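Local structure of aminotransferase class-III (Sphaerobacter thermophilus DSM 20745, 6K8H) at residues G16-D21 with D58-E63; N10-P15 with Y44-A49; E63-V68 with R409-T414; G400-A405 with A439-A444; L74-A79 with L421-G426. The protein belongs to the class-III aminotransferases, a family of the pyridoxal-phosphate-dependent aminotransferase clan. One frame throughout, in Å; residues are numbered along the deposited sequence.

Interaction 1. Residues G16-D21 with D58-E63; sequences GSAAAD and DADGEE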
# COMPACT_ATOMS: atom_id res chain seq x y z
N GLY B 16 -20.46 27.34 -9.24
CA GLY B 16 -20.14 27.13 -10.64
C GLY B 16 -18.66 27.13 -10.96
O GLY B 16 -18.30 27.15 -12.13
N SER B 17 -17.79 27.12 -9.95
CA SER B 17 -16.37 26.94 -10.20
C SER B 17 -16.12 25.54 -10.80
O SER B 17 -16.99 24.66 -10.80
CB SER B 17 -15.57 27.11 -8.92
OG SER B 17 -15.78 25.99 -8.08
N ALA B 18 -14.92 25.36 -11.36
CA ALA B 18 -14.52 24.03 -11.80
C ALA B 18 -14.53 23.03 -10.65
O ALA B 18 -15.01 21.90 -10.79
CB ALA B 18 -13.15 24.09 -12.46
N ALA B 19 -14.00 23.45 -9.49
CA ALA B 19 -13.99 22.57 -8.32
C ALA B 19 -15.39 22.19 -7.88
O ALA B 19 -15.62 21.06 -7.44
CB ALA B 19 -13.23 23.23 -7.17
N ALA B 20 -16.35 23.12 -7.95
CA ALA B 20 -17.71 22.78 -7.54
C ALA B 20 -18.32 21.73 -8.47
O ALA B 20 -18.98 20.79 -8.01
CB ALA B 20 -18.58 24.04 -7.50
N ASP B 21 -18.12 21.88 -9.79
CA ASP B 21 -18.63 20.90 -10.75
C ASP B 21 -17.99 19.54 -10.53
O ASP B 21 -18.66 18.49 -10.56
CB ASP B 21 -18.35 21.36 -12.18
CG ASP B 21 -19.20 22.56 -12.61
OD1 ASP B 21 -20.13 22.96 -11.88
OD2 ASP B 21 -18.91 23.10 -13.69
N ASP B 58 -4.62 24.94 -9.85
CA ASP B 58 -5.87 24.24 -9.60
C ASP B 58 -6.78 24.31 -10.82
O ASP B 58 -6.48 24.97 -11.83
CB ASP B 58 -6.53 24.74 -8.29
CG ASP B 58 -7.28 26.09 -8.39
OD1 ASP B 58 -7.50 26.65 -9.49
OD2 ASP B 58 -7.65 26.59 -7.30
N ALA B 59 -7.88 23.56 -10.75
CA ALA B 59 -8.77 23.37 -11.90
C ALA B 59 -9.44 24.67 -12.32
O ALA B 59 -9.99 24.75 -13.42
CB ALA B 59 -9.82 22.29 -11.58
N ASP B 60 -9.41 25.68 -11.45
CA ASP B 60 -9.91 27.01 -11.76
C ASP B 60 -8.82 27.98 -12.20
O ASP B 60 -9.07 29.18 -12.30
CB ASP B 60 -10.64 27.57 -10.55
CG ASP B 60 -11.91 26.81 -10.23
OD1 ASP B 60 -12.92 27.07 -10.91
OD2 ASP B 60 -11.88 25.93 -9.34
N GLY B 61 -7.61 27.48 -12.47
CA GLY B 61 -6.54 28.31 -12.98
C GLY B 61 -5.77 29.10 -11.93
O GLY B 61 -4.86 29.85 -12.30
N GLU B 62 -6.11 28.98 -10.65
CA GLU B 62 -5.43 29.74 -9.61
C GLU B 62 -4.11 29.06 -9.26
O GLU B 62 -4.07 27.85 -9.00
CB GLU B 62 -6.33 29.85 -8.38
CG GLU B 62 -5.79 30.72 -7.22
CD GLU B 62 -6.92 31.35 -6.40
OE1 GLU B 62 -8.08 31.30 -6.87
OE2 GLU B 62 -6.66 31.89 -5.30
N GLU B 63 -3.02 29.81 -9.29
CA GLU B 63 -1.69 29.26 -9.03
C GLU B 63 -1.22 29.61 -7.63
O GLU B 63 -1.40 30.74 -7.17
CB GLU B 63 -0.69 29.78 -10.06
CG GLU B 63 -1.23 29.80 -11.47
CD GLU B 63 -0.14 29.96 -12.51
OE1 GLU B 63 0.95 30.48 -12.17
OE2 GLU B 63 -0.39 29.56 -13.67

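Interaction 2. Residues N10-P15 with Y44-A49; sequences NVYREP and YPPYAA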
# COMPACT_ATOMS: atom_id res chain seq x y z
N ASN B 10 -8.98 32.58 -3.86
CA ASN B 10 -9.76 31.35 -3.66
C ASN B 10 -11.02 31.29 -4.54
O ASN B 10 -12.13 31.08 -4.05
CB ASN B 10 -10.13 31.18 -2.18
CG ASN B 10 -8.91 30.93 -1.32
OD1 ASN B 10 -7.96 30.28 -1.76
ND2 ASN B 10 -8.92 31.45 -0.10
N VAL B 11 -10.85 31.48 -5.84
CA VAL B 11 -12.04 31.52 -6.69
C VAL B 11 -12.75 30.17 -6.75
O VAL B 11 -13.95 30.13 -7.06
CB VAL B 11 -11.70 32.03 -8.10
CG1 VAL B 11 -10.98 33.36 -8.01
CG2 VAL B 11 -10.85 31.03 -8.85
N TYR B 12 -12.07 29.08 -6.40
CA TYR B 12 -12.70 27.76 -6.47
C TYR B 12 -13.91 27.64 -5.56
O TYR B 12 -14.76 26.78 -5.78
CB TYR B 12 -11.69 26.65 -6.12
CG TYR B 12 -11.42 26.48 -4.64
CD1 TYR B 12 -10.51 27.29 -3.97
CD2 TYR B 12 -12.07 25.50 -3.91
CE1 TYR B 12 -10.26 27.13 -2.61
CE2 TYR B 12 -11.84 25.33 -2.55
CZ TYR B 12 -10.94 26.16 -1.90
OH TYR B 12 -10.71 25.97 -0.55
N ARG B 13 -14.00 28.49 -4.53
CA ARG B 13 -15.13 28.47 -3.61
C ARG B 13 -16.40 29.08 -4.20
O ARG B 13 -17.47 28.94 -3.60
CB ARG B 13 -14.78 29.22 -2.32
CG ARG B 13 -13.58 28.68 -1.55
CD ARG B 13 -13.79 28.96 -0.08
NE ARG B 13 -12.77 28.43 0.82
CZ ARG B 13 -12.88 27.30 1.51
NH1 ARG B 13 -13.95 26.53 1.39
NH2 ARG B 13 -11.91 26.94 2.34
N GLU B 14 -16.31 29.75 -5.35
CA GLU B 14 -17.50 30.38 -5.92
C GLU B 14 -18.42 29.32 -6.54
O GLU B 14 -17.95 28.31 -7.07
CB GLU B 14 -17.11 31.38 -7.00
CG GLU B 14 -16.27 32.54 -6.53
CD GLU B 14 -15.68 33.32 -7.70
OE1 GLU B 14 -15.92 32.88 -8.85
OE2 GLU B 14 -15.00 34.35 -7.49
N PRO B 15 -19.73 29.55 -6.52
CA PRO B 15 -20.65 28.63 -7.21
C PRO B 15 -20.31 28.54 -8.69
O PRO B 15 -19.89 29.52 -9.31
CB PRO B 15 -22.03 29.24 -6.98
CG PRO B 15 -21.80 30.60 -6.38
CD PRO B 15 -20.46 30.56 -5.73
N TYR B 44 -16.15 21.92 -0.05
CA TYR B 44 -15.50 21.02 -1.00
C TYR B 44 -14.09 21.52 -1.22
O TYR B 44 -13.84 22.73 -1.07
CB TYR B 44 -16.25 20.94 -2.33
CG TYR B 44 -16.51 22.27 -2.99
CD1 TYR B 44 -15.55 22.87 -3.80
CD2 TYR B 44 -17.72 22.92 -2.81
CE1 TYR B 44 -15.80 24.09 -4.41
CE2 TYR B 44 -17.98 24.14 -3.41
CZ TYR B 44 -17.02 24.72 -4.21
OH TYR B 44 -17.29 25.92 -4.82
N PRO B 45 -13.15 20.65 -1.55
CA PRO B 45 -11.76 21.08 -1.69
C PRO B 45 -11.51 21.66 -3.07
O PRO B 45 -12.31 21.44 -4.00
CB PRO B 45 -10.97 19.78 -1.47
CG PRO B 45 -11.89 18.71 -1.98
CD PRO B 45 -13.30 19.19 -1.71
N PRO B 46 -10.42 22.38 -3.26
CA PRO B 46 -10.00 22.73 -4.62
C PRO B 46 -9.44 21.49 -5.31
O PRO B 46 -8.96 20.56 -4.66
CB PRO B 46 -8.94 23.80 -4.39
CG PRO B 46 -8.26 23.31 -3.11
CD PRO B 46 -9.39 22.74 -2.27
N TYR B 47 -9.46 21.50 -6.64
CA TYR B 47 -8.95 20.37 -7.43
C TYR B 47 -7.68 20.79 -8.15
O TYR B 47 -7.63 21.86 -8.76
CB TYR B 47 -10.01 19.89 -8.44
CG TYR B 47 -11.02 18.97 -7.79
CD1 TYR B 47 -11.96 19.47 -6.90
CD2 TYR B 47 -10.98 17.59 -8.01
CE1 TYR B 47 -12.87 18.63 -6.26
CE2 TYR B 47 -11.89 16.75 -7.39
CZ TYR B 47 -12.82 17.27 -6.52
OH TYR B 47 -13.71 16.42 -5.89
N ALA B 48 -6.65 19.95 -8.06
CA ALA B 48 -5.39 20.22 -8.73
C ALA B 48 -5.52 19.90 -10.20
O ALA B 48 -6.06 18.85 -10.58
CB ALA B 48 -4.25 19.40 -8.11
N ALA B 49 -5.03 20.79 -11.05
CA ALA B 49 -4.99 20.55 -12.48
C ALA B 49 -3.61 20.11 -12.95
O ALA B 49 -3.49 19.17 -13.74
CB ALA B 49 -5.44 21.80 -13.25
O HOH W 1 -12.26 23.97 1.01
O HOH W 2 -15.44 25.49 -1.01

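Interaction 3. Residues E63-V68 with R409-T414; sequences ERLDFV and RGIFIT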
# COMPACT_ATOMS: atom_id res chain seq x y z
N GLU B 63 -3.02 29.81 -9.29
CA GLU B 63 -1.69 29.26 -9.03
C GLU B 63 -1.22 29.61 -7.63
O GLU B 63 -1.40 30.74 -7.17
CB GLU B 63 -0.69 29.78 -10.06
CG GLU B 63 -1.23 29.80 -11.47
CD GLU B 63 -0.14 29.96 -12.51
OE1 GLU B 63 0.95 30.48 -12.17
OE2 GLU B 63 -0.39 29.56 -13.67
N ARG B 64 -0.61 28.65 -6.96
CA ARG B 64 -0.08 28.89 -5.63
C ARG B 64 1.30 28.25 -5.52
O ARG B 64 1.59 27.24 -6.16
CB ARG B 64 -1.01 28.32 -4.54
CG ARG B 64 -2.47 28.80 -4.61
CD ARG B 64 -3.37 28.02 -3.62
NE ARG B 64 -4.73 28.56 -3.58
CZ ARG B 64 -5.74 28.15 -4.36
NH1 ARG B 64 -5.56 27.19 -5.25
NH2 ARG B 64 -6.95 28.71 -4.23
N LEU B 65 2.16 28.85 -4.70
CA LEU B 65 3.42 28.19 -4.35
C LEU B 65 3.11 27.01 -3.43
O LEU B 65 2.42 27.16 -2.42
CB LEU B 65 4.37 29.16 -3.67
CG LEU B 65 5.03 30.21 -4.57
CD1 LEU B 65 5.80 31.20 -3.73
CD2 LEU B 65 5.94 29.54 -5.59
N ASP B 66 3.63 25.83 -3.78
CA ASP B 66 3.25 24.58 -3.10
C ASP B 66 4.23 24.32 -1.96
O ASP B 66 5.39 23.96 -2.20
CB ASP B 66 3.24 23.41 -4.08
CG ASP B 66 2.58 22.16 -3.50
OD1 ASP B 66 2.50 22.03 -2.27
OD2 ASP B 66 2.15 21.29 -4.29
N PHE B 67 3.77 24.53 -0.72
CA PHE B 67 4.52 24.17 0.48
C PHE B 67 3.96 22.93 1.16
O PHE B 67 4.24 22.69 2.34
CB PHE B 67 4.56 25.33 1.46
CG PHE B 67 5.40 26.48 1.00
CD1 PHE B 67 4.91 27.40 0.09
CD2 PHE B 67 6.69 26.64 1.48
CE1 PHE B 67 5.69 28.48 -0.33
CE2 PHE B 67 7.48 27.70 1.07
CZ PHE B 67 6.99 28.62 0.16
N VAL B 68 3.17 22.13 0.45
CA VAL B 68 2.69 20.85 0.95
C VAL B 68 3.38 19.69 0.25
O VAL B 68 3.84 18.76 0.90
CB VAL B 68 1.15 20.74 0.81
CG1 VAL B 68 0.65 19.44 1.45
CG2 VAL B 68 0.47 21.95 1.42
N ARG B 409 -3.77 34.03 -1.21
CA ARG B 409 -2.60 34.90 -1.51
C ARG B 409 -1.48 34.13 -2.23
O ARG B 409 -0.33 34.50 -2.05
CB ARG B 409 -2.09 35.61 -0.26
CG ARG B 409 -2.99 36.72 0.23
CD ARG B 409 -2.33 37.56 1.31
NE ARG B 409 -3.28 38.54 1.81
CZ ARG B 409 -3.45 39.75 1.30
NH1 ARG B 409 -2.72 40.16 0.27
NH2 ARG B 409 -4.35 40.55 1.84
N GLY B 410 -1.82 33.04 -2.91
CA GLY B 410 -0.82 32.32 -3.67
C GLY B 410 0.04 31.37 -2.86
O GLY B 410 1.12 31.00 -3.33
N ILE B 411 -0.39 30.97 -1.67
CA ILE B 411 0.36 30.04 -0.83
C ILE B 411 -0.52 28.84 -0.47
O ILE B 411 -1.61 29.00 0.08
CB ILE B 411 0.88 30.71 0.46
CG1 ILE B 411 1.77 31.93 0.14
CG2 ILE B 411 1.65 29.70 1.30
CD1 ILE B 411 3.13 31.57 -0.43
N PHE B 412 -0.02 27.65 -0.77
CA PHE B 412 -0.69 26.40 -0.43
C PHE B 412 0.11 25.74 0.68
O PHE B 412 1.25 25.31 0.46
CB PHE B 412 -0.79 25.50 -1.67
CG PHE B 412 -1.40 24.14 -1.42
CD1 PHE B 412 -2.56 24.00 -0.67
CD2 PHE B 412 -0.82 23.01 -1.97
CE1 PHE B 412 -3.11 22.74 -0.45
CE2 PHE B 412 -1.35 21.75 -1.76
CZ PHE B 412 -2.51 21.61 -1.00
N ILE B 413 -0.46 25.69 1.89
CA ILE B 413 0.17 25.07 3.05
C ILE B 413 -0.90 24.21 3.73
O ILE B 413 -2.09 24.35 3.46
CB ILE B 413 0.79 26.10 4.02
CG1 ILE B 413 1.80 25.44 4.97
CG2 ILE B 413 -0.31 26.87 4.77
CD1 ILE B 413 2.78 26.40 5.60
N THR B 414 -0.46 23.29 4.60
CA THR B 414 -1.43 22.47 5.30
C THR B 414 -2.28 23.32 6.25
O THR B 414 -1.84 24.38 6.70
CB THR B 414 -0.77 21.34 6.09
OG1 THR B 414 0.02 21.89 7.16
CG2 THR B 414 0.10 20.47 5.19

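Interaction 4. Residues G400-A405 with A439-A444; sequences GRVHEA and AALQDA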
# COMPACT_ATOMS: atom_id res chain seq x y z
N GLY B 400 -7.18 28.83 11.14
CA GLY B 400 -7.98 28.65 9.93
C GLY B 400 -8.09 29.93 9.12
O GLY B 400 -8.05 29.90 7.89
N ARG B 401 -8.24 31.07 9.80
CA ARG B 401 -8.24 32.34 9.07
C ARG B 401 -6.90 32.57 8.37
O ARG B 401 -6.86 32.96 7.20
CB ARG B 401 -8.54 33.51 10.03
CG ARG B 401 -10.01 33.68 10.38
CD ARG B 401 -10.28 34.98 11.18
NE ARG B 401 -11.72 35.21 11.35
CZ ARG B 401 -12.51 35.69 10.40
NH1 ARG B 401 -12.01 36.02 9.21
NH2 ARG B 401 -13.81 35.86 10.63
N VAL B 402 -5.79 32.30 9.06
CA VAL B 402 -4.48 32.50 8.44
C VAL B 402 -4.32 31.58 7.24
O VAL B 402 -3.83 32.00 6.18
CB VAL B 402 -3.35 32.29 9.48
CG1 VAL B 402 -1.97 32.30 8.81
CG2 VAL B 402 -3.42 33.35 10.56
N HIS B 403 -4.74 30.32 7.37
CA HIS B 403 -4.60 29.37 6.28
C HIS B 403 -5.44 29.79 5.07
O HIS B 403 -4.96 29.76 3.93
CB HIS B 403 -4.99 27.97 6.75
CG HIS B 403 -5.05 26.96 5.65
ND1 HIS B 403 -6.23 26.61 5.03
CD2 HIS B 403 -4.08 26.22 5.06
CE1 HIS B 403 -5.99 25.70 4.10
NE2 HIS B 403 -4.69 25.45 4.10
N GLU B 404 -6.70 30.18 5.30
CA GLU B 404 -7.56 30.60 4.20
C GLU B 404 -7.00 31.83 3.49
O GLU B 404 -6.99 31.91 2.25
CB GLU B 404 -8.98 30.86 4.73
CG GLU B 404 -9.98 31.35 3.69
CD GLU B 404 -10.45 30.25 2.74
OE1 GLU B 404 -10.08 29.07 2.92
OE2 GLU B 404 -11.20 30.58 1.79
N ALA B 405 -6.49 32.81 4.26
CA ALA B 405 -5.89 33.99 3.63
C ALA B 405 -4.65 33.62 2.82
O ALA B 405 -4.46 34.11 1.70
CB ALA B 405 -5.55 35.04 4.68
N ALA B 439 0.79 39.37 5.34
CA ALA B 439 -0.52 39.83 4.89
C ALA B 439 -1.65 38.97 5.45
O ALA B 439 -2.71 39.49 5.83
CB ALA B 439 -0.56 39.85 3.36
N ALA B 440 -1.44 37.65 5.54
CA ALA B 440 -2.48 36.75 6.04
C ALA B 440 -2.75 36.99 7.52
O ALA B 440 -3.89 36.88 7.98
CB ALA B 440 -2.08 35.29 5.81
N LEU B 441 -1.70 37.26 8.29
CA LEU B 441 -1.88 37.60 9.70
C LEU B 441 -2.71 38.87 9.85
O LEU B 441 -3.66 38.92 10.65
CB LEU B 441 -0.50 37.74 10.35
CG LEU B 441 -0.28 37.59 11.86
CD1 LEU B 441 -0.92 36.31 12.38
CD2 LEU B 441 1.23 37.62 12.14
N GLN B 442 -2.42 39.87 9.02
CA GLN B 442 -3.20 41.13 9.09
C GLN B 442 -4.67 40.80 8.77
O GLN B 442 -5.54 41.20 9.56
CB GLN B 442 -2.61 42.16 8.14
CG GLN B 442 -1.25 42.67 8.59
CD GLN B 442 -0.50 43.42 7.52
OE1 GLN B 442 -1.05 43.75 6.47
NE2 GLN B 442 0.77 43.69 7.77
N ASP B 443 -4.91 40.02 7.72
CA ASP B 443 -6.27 39.60 7.38
C ASP B 443 -6.96 38.92 8.55
O ASP B 443 -8.11 39.24 8.88
CB ASP B 443 -6.24 38.65 6.20
CG ASP B 443 -5.85 39.32 4.92
OD1 ASP B 443 -5.67 40.55 4.87
OD2 ASP B 443 -5.75 38.57 3.94
N ALA B 444 -6.28 37.96 9.17
CA ALA B 444 -6.90 37.18 10.24
C ALA B 444 -7.26 38.06 11.42
O ALA B 444 -8.23 37.76 12.13
CB ALA B 444 -5.96 36.05 10.68
O HOH W 3 -9.51 36.22 7.94

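Interaction 5. Residues L74-A79 with L421-G426; sequences LIHGHA and LSTPMG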
# COMPACT_ATOMS: atom_id res chain seq x y z
N LEU B 74 7.07 14.95 -2.45
CA LEU B 74 7.69 15.45 -3.68
C LEU B 74 8.70 16.53 -3.33
O LEU B 74 8.48 17.73 -3.51
CB LEU B 74 6.62 15.93 -4.66
CG LEU B 74 6.08 14.80 -5.55
CD1 LEU B 74 5.29 13.76 -4.72
CD2 LEU B 74 5.22 15.38 -6.65
N ILE B 75 9.86 16.08 -2.84
CA ILE B 75 10.89 17.02 -2.42
C ILE B 75 11.44 17.80 -3.60
O ILE B 75 12.02 18.87 -3.41
CB ILE B 75 11.99 16.26 -1.64
CG1 ILE B 75 12.99 17.24 -1.00
CG2 ILE B 75 12.66 15.22 -2.54
CD1 ILE B 75 13.60 16.72 0.29
N HIS B 76 11.30 17.30 -4.83
CA HIS B 76 11.74 18.04 -6.01
C HIS B 76 10.61 18.79 -6.69
O HIS B 76 10.80 19.27 -7.82
CB HIS B 76 12.44 17.11 -7.00
CG HIS B 76 13.69 16.49 -6.44
ND1 HIS B 76 14.74 17.24 -5.97
CD2 HIS B 76 14.02 15.20 -6.24
CE1 HIS B 76 15.69 16.43 -5.53
NE2 HIS B 76 15.27 15.18 -5.67
N GLY B 77 9.45 18.90 -6.06
CA GLY B 77 8.37 19.68 -6.64
C GLY B 77 7.69 18.94 -7.78
O GLY B 77 7.81 17.73 -7.92
N HIS B 78 6.97 19.70 -8.61
CA HIS B 78 6.09 19.12 -9.61
C HIS B 78 6.80 18.91 -10.94
O HIS B 78 7.54 19.78 -11.40
CB HIS B 78 4.86 20.00 -9.84
CG HIS B 78 4.00 20.16 -8.64
ND1 HIS B 78 3.06 19.21 -8.26
CD2 HIS B 78 3.94 21.14 -7.71
CE1 HIS B 78 2.46 19.61 -7.16
NE2 HIS B 78 2.96 20.78 -6.81
N ALA B 79 6.54 17.76 -11.57
CA ALA B 79 7.02 17.46 -12.91
C ALA B 79 8.52 17.71 -13.04
O ALA B 79 8.99 18.38 -13.97
CB ALA B 79 6.25 18.25 -13.97
N LEU B 421 9.74 22.67 2.14
CA LEU B 421 10.33 23.22 0.92
C LEU B 421 10.55 22.15 -0.15
O LEU B 421 10.61 20.95 0.13
CB LEU B 421 11.66 23.91 1.23
CG LEU B 421 11.73 24.83 2.44
CD1 LEU B 421 13.17 25.30 2.65
CD2 LEU B 421 10.81 26.01 2.24
N SER B 422 10.67 22.60 -1.39
CA SER B 422 11.07 21.76 -2.51
C SER B 422 12.31 22.35 -3.18
O SER B 422 12.58 23.56 -3.09
CB SER B 422 9.92 21.62 -3.51
OG SER B 422 9.59 22.87 -4.09
N THR B 423 13.07 21.49 -3.86
CA THR B 423 14.32 21.92 -4.46
C THR B 423 14.17 22.99 -5.55
O THR B 423 15.15 23.73 -5.76
CB THR B 423 15.10 20.72 -5.03
OG1 THR B 423 14.29 20.03 -5.99
CG2 THR B 423 15.53 19.76 -3.92
N PRO B 424 13.05 23.14 -6.27
CA PRO B 424 12.93 24.30 -7.17
C PRO B 424 12.90 25.63 -6.45
O PRO B 424 12.99 26.67 -7.11
CB PRO B 424 11.61 24.04 -7.92
CG PRO B 424 11.42 22.58 -7.85
CD PRO B 424 11.94 22.19 -6.49
N MET B 425 12.77 25.64 -5.12
CA MET B 425 12.65 26.89 -4.40
C MET B 425 14.00 27.55 -4.17
O MET B 425 15.04 26.89 -4.04
CB MET B 425 11.97 26.68 -3.04
CG MET B 425 10.49 26.41 -3.14
SD MET B 425 9.75 26.11 -1.52
CE MET B 425 8.06 25.81 -2.04
N GLY B 426 13.96 28.88 -4.10
CA GLY B 426 15.09 29.67 -3.68
C GLY B 426 14.66 30.79 -2.75
O GLY B 426 13.56 30.76 -2.19
O HOH W 4 8.92 19.10 -0.78

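Interaction 1. Residues G16-D21 with D58-E63
Asp60, on the type I beta turn from Asp58 to Gly61, presents its carboxylate to the first turn of helix 18-29 and grips two backbone N-H groups there. The turn joins strands 55-58 and 63-66 as a beta hairpin, and Asp60 holds it against the helix's N-terminal end. With CG anti to its own carbonyl carbon (chi1 -67°), the carboxylate reaches across in a fork. Asp60 OD1 accepts from Ala18 N at 2.7 Å and Asp60 OD2 from Ala19 N at 3.3 Å. Both N-H groups arrive on the syn sides of their oxygens, about 20° out of the carboxylate plane, so one flat group serves two successive amides and its rotation is largely fixed. A negative group here faces the positive end of the helix dipole, which probably favours the charged form. Ser17 is the N-cap: its OG, held between the backbone N and the carbonyl carbon (chi1 73°), accepts from Ala20 N at 2.9 Å and is also bonded to Tyr12 O. Its CB rests against Asp60 OD1. Alongside the fork, the methyl groups of Ala18 and Ala59 meet at 3.9 Å between CB atoms. Asp58 OD1 accepts from Glu62 N, just after the turn, the donor lying above the carboxylate plane, while Asp58 OD2 pairs with Arg64. Beside the methyl pair, Ala18 CB also touches Ala59 O at 3.4 Å.

Interaction 2. Residues N10-P15 with Y44-A49
Tyr12, on a short 3-10 segment, lays its ring against Pro46, while Tyr44 reaches back to the Tyr12 backbone; together they fasten the N-terminal arm to the loop leading into strand 48-52, an edge strand, within this chain, of a small mixed sheet. The apolar part centres on a CH-pi contact. Pro46 CB stands 3.5 Å from the centroid of the Tyr12 ring, 9° off the ring normal, and Pro46 CD meets Tyr12 CE2 at 3.6 Å, the two side chains lying side by side and pointing the same way. On the opposite face Arg13 CG sits toward the rim, so the Tyr12 ring is sandwiched. Tyr12 CD2 and Tyr44 CE1 add a looser touch at 4.0 Å. The direct polar link is a hydrogen bond from Tyr44 OH to Tyr12 O, 2.8 Å long, on a lone pair in the carbonyl plane. Water supplies the rest: one molecule bonds Tyr12 OH and donates to Tyr44 O, and a second donates to Tyr44 O while accepting weakly from Arg13 NH1. The charge of Arg13 is met by a salt bridge from NE to Glu404. Pro46 also packs on Met99 of the second subunit. Over one face of the Arg13 guanidinium lies Tyr12 OH, 3.2 Å above the plane and over its centre.

Interaction 3. Residues E63-V68 with R409-T414
Val68 presses CG2 over the centre of the Phe412 ring, 3.7 Å from its centroid and 12° off the normal, at the tightly packed end of a parallel pairing between strands 63-66 and 411-412. With Phe412 CG anti to its backbone N (chi1 177°), the ring lies beside Asp66, whose OD1 comes within 3.5 Å of Phe412 CD2 with the two planes 56° apart. OD1 is held by Val68 N in an Asx turn and by Asn69 N. Val68 CG1 goes on to meet Thr414 CG2. Three backbone bonds form the ladder: Gly410 O accepts from Leu65 N at 2.8 Å, Leu65 O from Phe412 N at 3.0 Å, and Phe412 O from Phe67 N at 2.9 Å. At the other end the backbones stay close, Arg64 CA and Gly410 CA 4.0 Å apart, and only side chains slacken: Glu63, exposed, turns away, and Leu65 CB reaches Ile411 CD1 at 4.2 Å. Arg64 sends its extended chain past Phe412 CB to bond Met407 O through NE. Phe67 and Ile411 lean on Phe433 of helix 427-445, and Phe412 on Met407 of helix 393-408. Across the sheet, strand 55-58 flanks 63-66, while Met99 of the second subunit packs on Phe412.

Interaction 4. Residues G400-A405 with A439-A444
Ala440 and Ala405 meet methyl to methyl where helices 393-408 and 427-445 pack, their local axes 8.2 Å apart at closest approach and their directions 129° from each other. Small residues at the crossing allow this closeness: the CA atoms of Ala405 and Ala440 lie 5.0 Å apart, and their CB atoms 3.7 Å. Ala440 CB also rests on the carbonyl of Val402, touching its O, and lies beside Val402 CG1. Next, Leu441 points its CB away from the partner helix, yet Leu441 CD1 still brushes Val402 CG2 at 4.3 Å. Two residues on, Asp443 OD2 lies 3.6 Å from Ala405 CB, a van der Waals contact; the same OD2 also forms a salt bridge with Arg409. The backbone O of Asp443 receives a weak bond from a water that in turn accepts from Arg401 NH1. That water sits at the edge of the guanidinium, in its plane. Ala444 closes the contact with its CB set between two side chains, 3.7 Å from Arg401 CB and 3.7 Å from Val402 CG2. Val402 CG2, anti to the carbonyl carbon while CG1 is anti to the backbone N (chi1 172°), thus faces Leu441 and Ala444 together. Beyond Ala444 CB, the extended Arg401 chain passes the Ala444 backbone, with CD against Ala444 O. Helix 337-361 borders the pair, where Leu441 packs on Val357, Leu358 and Ala361, while Phe398, earlier on helix 393-408, packs against both Leu441 and Ala444.

Interaction 5. Residues L74-A79 with L421-G426
His76 and Thr423 join two type I beta turns, Leu74 to Gly77 and Ser422 to Met425, which bring two loops of the class-III aminotransferase fold together. From the His76 backbone, CB comes within 3.6 Å of Thr423 OG1. The first torsion (chi1 -63°) puts CG beside the backbone N, and the second (chi2 -58°) turns the ring so that His76 ND1 reaches Thr423 OG1 at 2.8 Å, in the ring plane and at the ring edge, in a hydrogen bond whose donor may be either atom. The same ND1 touches Thr423 CG2, and His76 CE1 meets Thr423 CG2 at 3.7 Å. At the far end NE2 bonds Ala331 O, so the imidazole is held through both nitrogens and its rotation is fixed. One face has Ile75 CG2 toward its rim. Thr423 holds OG1 between its backbone N and carbonyl carbon (chi1 57°), the branch that bonds ND1, while Thr423 N donates to Ile75 O at 2.9 Å. Ser422 CA adds a CA-H...O contact to that oxygen. A water donates to both Leu74 O and Leu421 O, bridging the loops; Leu421 O is also met by Arg261. The side chain of Leu74 is about 11 Å from the bound (5-hydroxy-4,6-dimethylpyridin-3-yl)methyl dihydrogen phosphate. Pro424 CG and CD both lie 3.4 Å from His76 O.

How the interactions relate
From the N terminus, residues 10-15 and 16-21 pair with 44-49 and 58-63: interaction 2 closes a loop holding helix 18-29, interaction 1 one that starts on it, and the two cross, touching through Ser17 with Tyr12 and Ala59 with Tyr47. Interactions 3 and 5 are the long closures, spanning about 340 residues; interaction 4, joining helices 393-408 and 427-445, is a short one near the C terminus. All three cross one another. Interaction 3 shares Glu63 with interaction 1. Arg13 to Glu404 links interactions 2 and 4, Asp58 to Arg64 1 and 3, Arg409 to Asp443 3 and 4, and Asp66 to His78 3 and 5. N-terminal arm, small sheet and C-terminal helices are tied together.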